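UPF0255 protein frsA (Vibrio vulnificus, PDB 4I4C) probably hydrolyses carboxylic esters, as a member of the FrsA family of alpha/beta-hydrolase-fold serine esterases. Local coordinates at residues Y166-L171 with H183-T189; F175-I180 with R246-V251; T189-V195 with P259-H263; L217-I222 with L409-L414. Residues are numbered along the deposited sequence.

Contact 1 of 4, residues Y166-L171 with H183-T189; sequences YIIKQL and HLHLTNT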
# COMPACT_ATOMS: atom_id res chain seq x y z
N TYR A 166 -5.01 22.56 -2.30
CA TYR A 166 -5.92 21.55 -2.84
C TYR A 166 -6.94 21.14 -1.79
O TYR A 166 -6.79 21.42 -0.61
CB TYR A 166 -5.17 20.31 -3.31
CG TYR A 166 -4.20 20.54 -4.44
CD1 TYR A 166 -4.61 20.43 -5.76
CD2 TYR A 166 -2.86 20.83 -4.19
CE1 TYR A 166 -3.72 20.63 -6.81
CE2 TYR A 166 -1.97 21.04 -5.23
CZ TYR A 166 -2.41 20.94 -6.54
OH TYR A 166 -1.54 21.13 -7.58
N ILE A 167 -7.99 20.45 -2.22
CA ILE A 167 -9.07 20.14 -1.31
C ILE A 167 -9.10 18.67 -0.95
O ILE A 167 -9.26 17.81 -1.82
CB ILE A 167 -10.42 20.57 -1.91
CG1 ILE A 167 -10.40 22.07 -2.24
CG2 ILE A 167 -11.55 20.22 -0.96
CD1 ILE A 167 -11.75 22.64 -2.54
N ILE A 168 -8.93 18.36 0.33
CA ILE A 168 -8.96 16.97 0.77
C ILE A 168 -10.03 16.74 1.83
O ILE A 168 -9.98 17.32 2.91
CB ILE A 168 -7.60 16.47 1.32
CG1 ILE A 168 -6.47 16.72 0.32
CG2 ILE A 168 -7.68 14.99 1.67
CD1 ILE A 168 -5.84 18.08 0.41
N LYS A 169 -11.00 15.90 1.50
CA LYS A 169 -12.07 15.59 2.44
C LYS A 169 -11.97 14.15 2.94
O LYS A 169 -11.77 13.22 2.16
CB LYS A 169 -13.43 15.79 1.78
CG LYS A 169 -13.68 17.20 1.27
CD LYS A 169 -14.96 17.23 0.44
CE LYS A 169 -15.18 18.58 -0.23
NZ LYS A 169 -15.70 19.62 0.70
N GLN A 170 -12.11 13.97 4.24
CA GLN A 170 -12.18 12.63 4.80
C GLN A 170 -13.64 12.17 4.84
O GLN A 170 -14.47 12.78 5.52
CB GLN A 170 -11.54 12.60 6.19
CG GLN A 170 -11.32 11.20 6.76
CD GLN A 170 -10.77 11.22 8.18
OE1 GLN A 170 -11.48 11.60 9.12
NE2 GLN A 170 -9.52 10.81 8.35
N LEU A 171 -13.97 11.12 4.10
CA LEU A 171 -15.32 10.58 4.09
C LEU A 171 -15.47 9.36 5.00
O LEU A 171 -14.54 8.55 5.14
CB LEU A 171 -15.75 10.20 2.67
CG LEU A 171 -15.22 11.10 1.55
CD1 LEU A 171 -15.51 10.49 0.18
CD2 LEU A 171 -15.78 12.52 1.65
N HIS A 183 -10.24 9.04 1.71
CA HIS A 183 -9.79 10.41 1.53
C HIS A 183 -9.98 10.88 0.08
O HIS A 183 -9.36 10.36 -0.84
CB HIS A 183 -8.33 10.58 1.95
CG HIS A 183 -8.10 10.45 3.42
ND1 HIS A 183 -8.11 9.23 4.07
CD2 HIS A 183 -7.87 11.38 4.38
CE1 HIS A 183 -7.88 9.42 5.36
NE2 HIS A 183 -7.73 10.72 5.57
N LEU A 184 -10.82 11.89 -0.10
CA LEU A 184 -11.10 12.46 -1.42
C LEU A 184 -10.25 13.70 -1.65
O LEU A 184 -10.40 14.69 -0.96
CB LEU A 184 -12.59 12.80 -1.54
CG LEU A 184 -13.08 13.42 -2.85
CD1 LEU A 184 -12.92 12.45 -4.03
CD2 LEU A 184 -14.55 13.85 -2.70
N HIS A 185 -9.36 13.62 -2.63
CA HIS A 185 -8.48 14.72 -2.99
C HIS A 185 -9.00 15.40 -4.24
O HIS A 185 -9.11 14.77 -5.29
CB HIS A 185 -7.08 14.18 -3.29
CG HIS A 185 -6.53 13.30 -2.21
ND1 HIS A 185 -7.07 12.08 -1.89
CD2 HIS A 185 -5.47 13.48 -1.37
CE1 HIS A 185 -6.38 11.54 -0.90
NE2 HIS A 185 -5.41 12.37 -0.57
N LEU A 186 -9.31 16.69 -4.14
CA LEU A 186 -9.82 17.43 -5.29
C LEU A 186 -8.94 18.64 -5.63
O LEU A 186 -8.39 19.26 -4.73
CB LEU A 186 -11.24 17.90 -5.01
CG LEU A 186 -12.21 16.79 -4.61
CD1 LEU A 186 -13.08 17.26 -3.46
CD2 LEU A 186 -13.05 16.35 -5.80
N THR A 187 -8.81 18.96 -6.91
CA THR A 187 -8.07 20.16 -7.32
C THR A 187 -8.86 21.41 -6.96
O THR A 187 -8.30 22.45 -6.60
CB THR A 187 -7.79 20.17 -8.82
OG1 THR A 187 -9.02 20.03 -9.53
CG2 THR A 187 -6.87 19.03 -9.20
N ASN A 188 -10.18 21.28 -7.07
CA ASN A 188 -11.13 22.33 -6.72
C ASN A 188 -12.52 21.72 -6.68
O ASN A 188 -12.69 20.52 -6.93
CB ASN A 188 -11.08 23.48 -7.73
CG ASN A 188 -11.32 23.03 -9.15
OD1 ASN A 188 -12.41 22.57 -9.49
ND2 ASN A 188 -10.31 23.17 -10.00
N THR A 189 -13.51 22.54 -6.38
CA THR A 189 -14.89 22.08 -6.45
C THR A 189 -15.70 22.90 -7.44
O THR A 189 -16.92 23.02 -7.30
CB THR A 189 -15.57 22.10 -5.06
OG1 THR A 189 -15.43 23.41 -4.49
CG2 THR A 189 -14.93 21.06 -4.15

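Contact 2 of 4, residues F175-I180 with R246-V251; sequences FEKGKI and RLHQAV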
# COMPACT_ATOMS: atom_id res chain seq x y z
N PHE A 175 -21.04 0.89 6.24
CA PHE A 175 -21.03 -0.42 5.60
C PHE A 175 -20.81 -1.44 6.71
O PHE A 175 -19.80 -1.39 7.41
CB PHE A 175 -19.91 -0.49 4.55
CG PHE A 175 -19.81 -1.82 3.83
CD1 PHE A 175 -20.76 -2.19 2.88
CD2 PHE A 175 -18.76 -2.70 4.10
CE1 PHE A 175 -20.66 -3.42 2.21
CE2 PHE A 175 -18.66 -3.91 3.43
CZ PHE A 175 -19.62 -4.28 2.49
N GLU A 176 -21.78 -2.34 6.89
CA GLU A 176 -21.69 -3.42 7.87
C GLU A 176 -21.40 -2.98 9.31
O GLU A 176 -20.50 -3.51 9.95
CB GLU A 176 -20.64 -4.46 7.44
CG GLU A 176 -20.92 -5.10 6.10
CD GLU A 176 -20.12 -6.36 5.90
OE1 GLU A 176 -20.55 -7.42 6.40
OE2 GLU A 176 -19.05 -6.30 5.25
N LYS A 177 -22.17 -2.00 9.79
CA LYS A 177 -22.11 -1.54 11.19
C LYS A 177 -20.85 -0.74 11.57
O LYS A 177 -20.76 -0.20 12.67
CB LYS A 177 -22.32 -2.69 12.17
CG LYS A 177 -23.59 -3.49 11.97
CD LYS A 177 -23.93 -4.21 13.25
CE LYS A 177 -24.80 -5.42 13.02
NZ LYS A 177 -24.91 -6.16 14.31
N GLY A 178 -19.89 -0.69 10.66
CA GLY A 178 -18.76 0.20 10.82
C GLY A 178 -18.85 1.25 9.74
O GLY A 178 -19.84 1.30 9.00
N LYS A 179 -17.82 2.09 9.64
CA LYS A 179 -17.71 3.02 8.52
C LYS A 179 -16.40 2.79 7.78
O LYS A 179 -15.36 2.49 8.38
CB LYS A 179 -17.76 4.48 8.99
CG LYS A 179 -19.04 4.86 9.71
CD LYS A 179 -18.94 6.27 10.26
CE LYS A 179 -19.98 6.53 11.33
NZ LYS A 179 -21.36 6.50 10.78
N ILE A 180 -16.46 2.93 6.46
CA ILE A 180 -15.26 2.93 5.63
C ILE A 180 -14.72 4.35 5.61
O ILE A 180 -15.45 5.28 5.30
CB ILE A 180 -15.61 2.52 4.20
CG1 ILE A 180 -15.97 1.04 4.15
CG2 ILE A 180 -14.46 2.86 3.26
CD1 ILE A 180 -16.57 0.60 2.80
N ARG A 246 -15.07 -5.84 -1.55
CA ARG A 246 -16.22 -5.43 -0.74
C ARG A 246 -16.33 -3.93 -0.46
O ARG A 246 -17.37 -3.31 -0.70
CB ARG A 246 -16.09 -6.15 0.61
CG ARG A 246 -17.37 -6.59 1.26
CD ARG A 246 -17.10 -7.80 2.16
NE ARG A 246 -16.66 -7.46 3.52
CZ ARG A 246 -15.42 -7.57 3.97
NH1 ARG A 246 -14.45 -8.00 3.16
NH2 ARG A 246 -15.13 -7.26 5.23
N LEU A 247 -15.27 -3.36 0.10
CA LEU A 247 -15.30 -1.99 0.58
C LEU A 247 -15.26 -1.01 -0.59
O LEU A 247 -15.91 0.03 -0.57
CB LEU A 247 -14.13 -1.73 1.55
CG LEU A 247 -13.94 -2.68 2.74
CD1 LEU A 247 -12.78 -2.20 3.65
CD2 LEU A 247 -15.21 -2.82 3.56
N HIS A 248 -14.51 -1.37 -1.63
CA HIS A 248 -14.45 -0.54 -2.83
C HIS A 248 -15.79 -0.45 -3.57
O HIS A 248 -16.12 0.60 -4.15
CB HIS A 248 -13.35 -1.05 -3.76
CG HIS A 248 -11.99 -0.97 -3.14
ND1 HIS A 248 -11.45 -2.01 -2.41
CD2 HIS A 248 -11.07 0.02 -3.13
CE1 HIS A 248 -10.25 -1.66 -1.98
NE2 HIS A 248 -9.99 -0.44 -2.41
N GLN A 249 -16.55 -1.54 -3.54
CA GLN A 249 -17.85 -1.58 -4.19
C GLN A 249 -18.79 -0.62 -3.48
O GLN A 249 -19.56 0.11 -4.12
CB GLN A 249 -18.41 -2.99 -4.16
CG GLN A 249 -19.80 -3.10 -4.73
CD GLN A 249 -19.99 -4.39 -5.48
OE1 GLN A 249 -19.65 -5.46 -4.98
NE2 GLN A 249 -20.51 -4.29 -6.70
N ALA A 250 -18.69 -0.62 -2.16
CA ALA A 250 -19.51 0.25 -1.32
C ALA A 250 -19.09 1.70 -1.52
O ALA A 250 -19.94 2.59 -1.54
CB ALA A 250 -19.42 -0.14 0.16
N VAL A 251 -17.79 1.94 -1.65
CA VAL A 251 -17.30 3.29 -1.90
C VAL A 251 -17.75 3.73 -3.30
O VAL A 251 -18.13 4.89 -3.50
CB VAL A 251 -15.77 3.40 -1.77
CG1 VAL A 251 -15.29 4.75 -2.26
CG2 VAL A 251 -15.32 3.20 -0.31

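Contact 3 of 4, residues T189-V195 with P259-H263; sequences TDKPHPV and PYVDH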
# COMPACT_ATOMS: atom_id res chain seq x y z
N THR A 189 -13.51 22.54 -6.38
CA THR A 189 -14.89 22.08 -6.45
C THR A 189 -15.70 22.90 -7.44
O THR A 189 -16.92 23.02 -7.30
CB THR A 189 -15.57 22.10 -5.06
OG1 THR A 189 -15.43 23.41 -4.49
CG2 THR A 189 -14.93 21.06 -4.15
N ASP A 190 -15.02 23.47 -8.43
CA ASP A 190 -15.66 24.31 -9.45
C ASP A 190 -16.73 23.55 -10.23
O ASP A 190 -17.81 24.07 -10.49
CB ASP A 190 -14.61 24.89 -10.42
CG ASP A 190 -13.69 25.92 -9.76
OD1 ASP A 190 -13.99 26.38 -8.63
OD2 ASP A 190 -12.65 26.27 -10.37
N LYS A 191 -16.42 22.32 -10.62
CA LYS A 191 -17.38 21.47 -11.29
C LYS A 191 -17.11 20.05 -10.83
O LYS A 191 -16.05 19.78 -10.28
CB LYS A 191 -17.23 21.58 -12.81
CG LYS A 191 -15.93 21.00 -13.35
CD LYS A 191 -15.59 21.61 -14.71
CE LYS A 191 -14.51 20.81 -15.42
NZ LYS A 191 -15.01 19.46 -15.83
N PRO A 192 -18.08 19.14 -11.01
CA PRO A 192 -17.83 17.72 -10.72
C PRO A 192 -16.66 17.17 -11.55
O PRO A 192 -16.63 17.35 -12.76
CB PRO A 192 -19.15 17.04 -11.12
CG PRO A 192 -19.96 18.10 -11.83
CD PRO A 192 -19.49 19.40 -11.30
N HIS A 193 -15.72 16.51 -10.88
CA HIS A 193 -14.50 16.03 -11.53
C HIS A 193 -14.46 14.52 -11.65
O HIS A 193 -14.97 13.80 -10.77
CB HIS A 193 -13.26 16.49 -10.73
CG HIS A 193 -13.01 17.96 -10.80
ND1 HIS A 193 -12.73 18.61 -11.98
CD2 HIS A 193 -13.01 18.91 -9.84
CE1 HIS A 193 -12.58 19.90 -11.74
NE2 HIS A 193 -12.74 20.11 -10.45
N PRO A 194 -13.82 14.03 -12.72
CA PRO A 194 -13.57 12.59 -12.86
C PRO A 194 -12.76 12.13 -11.66
O PRO A 194 -12.03 12.94 -11.07
CB PRO A 194 -12.76 12.49 -14.15
CG PRO A 194 -12.16 13.84 -14.33
CD PRO A 194 -13.18 14.80 -13.80
N VAL A 195 -12.88 10.86 -11.29
CA VAL A 195 -12.27 10.39 -10.04
C VAL A 195 -11.68 9.00 -10.20
O VAL A 195 -12.22 8.17 -10.93
CB VAL A 195 -13.31 10.40 -8.87
CG1 VAL A 195 -14.46 9.44 -9.13
CG2 VAL A 195 -12.63 10.11 -7.52
N PRO A 259 -21.55 14.78 -4.68
CA PRO A 259 -21.69 15.66 -5.84
C PRO A 259 -20.35 16.24 -6.30
O PRO A 259 -20.30 16.80 -7.40
CB PRO A 259 -22.60 16.77 -5.32
CG PRO A 259 -22.29 16.83 -3.86
CD PRO A 259 -21.97 15.43 -3.43
N TYR A 260 -19.30 16.13 -5.49
CA TYR A 260 -17.99 16.65 -5.89
C TYR A 260 -17.35 15.83 -7.01
O TYR A 260 -16.45 16.30 -7.70
CB TYR A 260 -17.04 16.75 -4.69
CG TYR A 260 -17.60 17.52 -3.50
CD1 TYR A 260 -17.82 18.89 -3.56
CD2 TYR A 260 -17.90 16.86 -2.31
CE1 TYR A 260 -18.33 19.58 -2.48
CE2 TYR A 260 -18.41 17.54 -1.22
CZ TYR A 260 -18.62 18.90 -1.30
OH TYR A 260 -19.12 19.59 -0.22
N VAL A 261 -17.81 14.60 -7.19
CA VAL A 261 -17.28 13.73 -8.25
C VAL A 261 -18.31 13.48 -9.36
O VAL A 261 -19.51 13.47 -9.11
CB VAL A 261 -16.76 12.38 -7.70
CG1 VAL A 261 -15.58 12.59 -6.73
CG2 VAL A 261 -17.88 11.62 -7.01
N ASP A 262 -17.81 13.31 -10.58
CA ASP A 262 -18.63 12.87 -11.71
C ASP A 262 -18.66 11.36 -11.67
O ASP A 262 -17.70 10.72 -12.08
CB ASP A 262 -18.02 13.36 -13.03
CG ASP A 262 -18.73 12.78 -14.27
OD1 ASP A 262 -19.80 12.15 -14.14
OD2 ASP A 262 -18.20 12.97 -15.39
N HIS A 263 -19.76 10.79 -11.18
CA HIS A 263 -19.83 9.34 -11.00
C HIS A 263 -19.96 8.58 -12.32
O HIS A 263 -19.91 7.35 -12.35
CB HIS A 263 -20.95 8.93 -10.04
CG HIS A 263 -22.30 9.46 -10.41
ND1 HIS A 263 -22.81 10.63 -9.89
CD2 HIS A 263 -23.25 8.97 -11.25
CE1 HIS A 263 -24.02 10.84 -10.40
NE2 HIS A 263 -24.30 9.85 -11.23
O HOH W 1 -15.87 19.10 -7.52

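Contact 4 of 4, residues L217-I222 with L409-L414; sequences LAKHDI and LEDELL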
# COMPACT_ATOMS: atom_id res chain seq x y z
N LEU A 217 -2.30 12.96 -11.13
CA LEU A 217 -3.74 13.07 -11.33
C LEU A 217 -4.23 14.53 -11.33
O LEU A 217 -5.13 14.88 -12.10
CB LEU A 217 -4.48 12.26 -10.28
CG LEU A 217 -4.18 10.76 -10.26
CD1 LEU A 217 -4.78 10.12 -9.02
CD2 LEU A 217 -4.71 10.11 -11.51
N ALA A 218 -3.65 15.36 -10.48
CA ALA A 218 -4.18 16.71 -10.27
C ALA A 218 -4.01 17.58 -11.51
O ALA A 218 -4.79 18.51 -11.72
CB ALA A 218 -3.51 17.39 -9.07
N LYS A 219 -2.99 17.28 -12.31
CA LYS A 219 -2.69 18.06 -13.51
C LYS A 219 -3.77 17.87 -14.57
O LYS A 219 -3.85 18.63 -15.54
CB LYS A 219 -1.29 17.71 -14.03
CG LYS A 219 -0.20 18.25 -13.10
CD LYS A 219 1.21 17.84 -13.50
CE LYS A 219 2.23 18.53 -12.60
NZ LYS A 219 3.57 17.88 -12.61
N HIS A 220 -4.63 16.87 -14.35
CA HIS A 220 -5.75 16.61 -15.25
C HIS A 220 -7.09 16.81 -14.55
O HIS A 220 -8.14 16.40 -15.07
CB HIS A 220 -5.67 15.18 -15.78
CG HIS A 220 -4.47 14.93 -16.64
ND1 HIS A 220 -3.31 14.38 -16.16
CD2 HIS A 220 -4.26 15.16 -17.96
CE1 HIS A 220 -2.43 14.28 -17.14
NE2 HIS A 220 -2.98 14.75 -18.24
N ASP A 221 -7.05 17.44 -13.38
CA ASP A 221 -8.24 17.64 -12.56
C ASP A 221 -8.95 16.33 -12.19
O ASP A 221 -10.13 16.33 -11.89
CB ASP A 221 -9.21 18.61 -13.22
CG ASP A 221 -8.67 20.03 -13.26
OD1 ASP A 221 -8.22 20.54 -12.21
OD2 ASP A 221 -8.68 20.63 -14.35
N ILE A 222 -8.22 15.22 -12.22
CA ILE A 222 -8.74 13.94 -11.76
C ILE A 222 -8.63 13.82 -10.24
O ILE A 222 -7.53 13.82 -9.67
CB ILE A 222 -8.00 12.76 -12.42
CG1 ILE A 222 -8.18 12.79 -13.94
CG2 ILE A 222 -8.50 11.41 -11.85
CD1 ILE A 222 -7.48 11.67 -14.63
N LEU A 409 -5.67 6.66 -18.19
CA LEU A 409 -6.77 7.36 -17.53
C LEU A 409 -7.18 8.60 -18.32
O LEU A 409 -8.36 8.91 -18.42
CB LEU A 409 -6.38 7.73 -16.10
CG LEU A 409 -6.26 6.47 -15.25
CD1 LEU A 409 -5.31 6.68 -14.09
CD2 LEU A 409 -7.64 6.03 -14.75
N GLU A 410 -6.20 9.28 -18.88
CA GLU A 410 -6.45 10.39 -19.78
C GLU A 410 -7.34 9.94 -20.94
O GLU A 410 -8.33 10.59 -21.25
CB GLU A 410 -5.12 10.91 -20.32
CG GLU A 410 -5.18 12.23 -21.05
CD GLU A 410 -3.83 12.91 -21.07
OE1 GLU A 410 -2.85 12.29 -20.59
OE2 GLU A 410 -3.74 14.06 -21.55
N ASP A 411 -6.98 8.81 -21.56
CA ASP A 411 -7.71 8.31 -22.73
C ASP A 411 -9.12 7.80 -22.41
O ASP A 411 -10.05 8.02 -23.18
CB ASP A 411 -6.93 7.22 -23.47
CG ASP A 411 -5.59 7.73 -24.02
OD1 ASP A 411 -5.39 8.96 -24.11
OD2 ASP A 411 -4.74 6.88 -24.38
N GLU A 412 -9.28 7.14 -21.27
CA GLU A 412 -10.53 6.45 -21.00
C GLU A 412 -11.46 7.22 -20.07
O GLU A 412 -12.68 7.07 -20.16
CB GLU A 412 -10.27 5.03 -20.48
CG GLU A 412 -9.46 4.15 -21.43
CD GLU A 412 -10.23 3.78 -22.70
OE1 GLU A 412 -11.45 4.00 -22.73
OE2 GLU A 412 -9.61 3.27 -23.65
N LEU A 413 -10.88 8.04 -19.20
CA LEU A 413 -11.65 8.81 -18.22
C LEU A 413 -12.00 10.23 -18.70
O LEU A 413 -13.12 10.68 -18.50
CB LEU A 413 -10.89 8.90 -16.89
CG LEU A 413 -11.55 8.44 -15.60
CD1 LEU A 413 -12.09 7.04 -15.75
CD2 LEU A 413 -10.52 8.53 -14.43
N LEU A 414 -11.04 10.93 -19.31
CA LEU A 414 -11.31 12.28 -19.82
C LEU A 414 -11.80 12.17 -21.26
O LEU A 414 -11.42 12.96 -22.13
CB LEU A 414 -10.06 13.15 -19.76
CG LEU A 414 -9.37 13.21 -18.38
CD1 LEU A 414 -8.17 14.13 -18.37
CD2 LEU A 414 -10.35 13.62 -17.31

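Contact 1 of 4, residues Y166-L171 with H183-T189
Strands 167-175 and 178-186 form a beta hairpin at one edge of the large mixed sheet of this alpha/beta-hydrolase fold, and the contact covers the end of it away from the turn. Four backbone bonds tie the strands. Ile167 N gives to Leu186 O at 2.8 Å and Leu186 N returns to Ile167 O at 2.6 Å; two residues on, Lys169 N to Leu184 O and Leu184 N to Lys169 O are both 2.8 Å. Ile167-Leu186 and Lys169-Leu184 are thus hydrogen-bonded antiparallel pairs, while Ile168-His185 and Gln170-His183 are non-hydrogen-bonded ones. The backbones of His183 and His185 find their partners on the other flank, in Thr226 and Met224 of strand 223-226. Both imidazoles are also served from outside: His183 ND1 meets Gln206, whereas His185 bonds through ND1 to Met224 O and through NE2 to the hydroxyl of Tyr157 on helix 144-163. On the face carrying Ile167, Lys169, Leu184 and Leu186, the packing is aliphatic, with Ile167 CG2 4.2 Å from Leu186 CD1, and Lys169 lends its charge to the ring of Tyr260 as a cation-pi partner. The opposite face carries two CH-pi contacts: Gln170 CG sits 4.1 Å from the centroid of the His183 ring, and Ile168 CG2 lies 4.2 Å from that of His185, only 17° off the ring normal.

Contact 2 of 4, residues F175-I180 with R246-V251
Apolar packing makes up most of this contact, in which the turn end of the hairpin of strands 167-175 and 178-186 meets helix 246-254. The type I' turn from Phe175 to Gly178, closed by Phe175 N to Gly178 O at 3.0 Å, is a classic two-residue hairpin connection. The CA-to-CB bond of Phe175 is directed at the helix, and its ring packs there: Phe175 CD1 is 3.7 Å from Ala250 CB and Phe175 CD2 3.6 Å from Leu247 CD2. The ring edge meets aliphatic Arg246, Phe175 CZ to Arg246 CG 3.5 Å. Ile180 extends the patch: its CD1 is 3.6 Å from Leu247 CB and its CG2 3.7 Å from Val251 CG2. The polar part is one salt bridge, Arg246 NE to Glu176 OE2 at 3.2 Å, nearly straight at 170°. The rest of the guanidinium bonds to the carbonyls of Pro239 and Asp243. Because Glu176 is exposed and poorly ordered, its half of the ion pair is probably mobile; the apolar contacts are better defined.

Contact 3 of 4, residues T189-V195 with P259-H263
Two backbone hydrogen bonds on His193 join these segments as parallel strands: Asp262 N gives to His193 O at 2.9 Å, and His193 N to Tyr260 O at a longer 3.3 Å, both close to linear. One residue of strand 193-199 thus brackets Val261 with its donor and its acceptor, the normal pattern of a parallel bridge, and a CA-H...O contact from Val261 CA to His193 O at 3.4 Å reinforces it. Just ahead of the strand a water takes over, donating to Lys191 O at 2.8 Å and to Tyr260 O at 2.9 Å, so the latter carbonyl accepts twice where the chains diverge. The His193 ring turns to Asn188 for its own bond through NE2, and Asp262 OD1 accepts from the backbone of His264. Outside these bonds, Pro192 lies along the backbone opposite, its CB 3.9 Å from Pro259 O and 4.0 Å from Asp262 N. Val195 CB packs against Val261 CG1 at 3.8 Å. At the surface, Thr189 CG2 reaches Tyr260 CD1 at 3.7 Å. In this alpha/beta-hydrolase fold the chain, having left helix 246-254, pairs briefly with strand 193-199 before turning at His263 toward strand 266-271, the next parallel neighbour of 193-199, while strand 223-226 borders 193-199 on its other flank.

Contact 4 of 4, residues L217-I222 with L409-L414
A helix that ends on a residue in the left-handed conformation faces another helix at its own last turn, so that two helix endings meet side by side. Asp221, at phi 57°, is the C-prime residue of a Schellman motif: Ile222 N reaches back to Leu217 O at 3.1 Å and Asp221 N to Ala218 O at 3.0 Å. The reversal sends Ile222 toward the end of helix 394-413, where its CD1 lies 4.3 Å from Leu409 CB and its CG2 4.4 Å from Leu413 CD2, and its CG1 is 4.1 Å from CD2 of Leu414, just past the helix. In the alpha/beta-hydrolase fold, helix 210-217 joins strand 193-199 to strand 223-226, and the C-terminal helix 394-413 packs beside it against the same sheet. Val196 of strand 193-199 touches Leu217, Leu409 and Leu413 alike, and across the segments Leu217 CD2 meets Leu409 CD1 at 4.3 Å. Nearer the surface polar groups join in: His220 rests its CB 3.7 Å from Leu414 CD1, and its NE2 stands 3.4 Å from Glu410 OE1, while its ND1 makes a weak hydrogen bond to His216 O. The Asp221 carboxylate turns to the hairpin instead, OD1 taking a hydrogen bond from Thr187 OG1.

All four contacts lie well off the chain's centre and are partly buried; contact 4 is the most buried, with four of seven touching residues, and contact 3 the most exposed, with four of ten. Contacts 1 and 2 hold the same hairpin, their centres about 19 Å apart, but by different means: contact 1 is a backbone ladder, contact 2 side-chain packing on a helix. Contact 3 also relies on main-chain bonds, though parallel and fewer; contact 4 has no clear hydrogen bond across it and depends on leucine and isoleucine packing. Contacts 1, 3 and 4 cluster together. Thr189 belongs to both 1 and 3, Thr187 bonds to Asp221 between 1 and 4, and Pro194 touches Leu414 between 3 and 4.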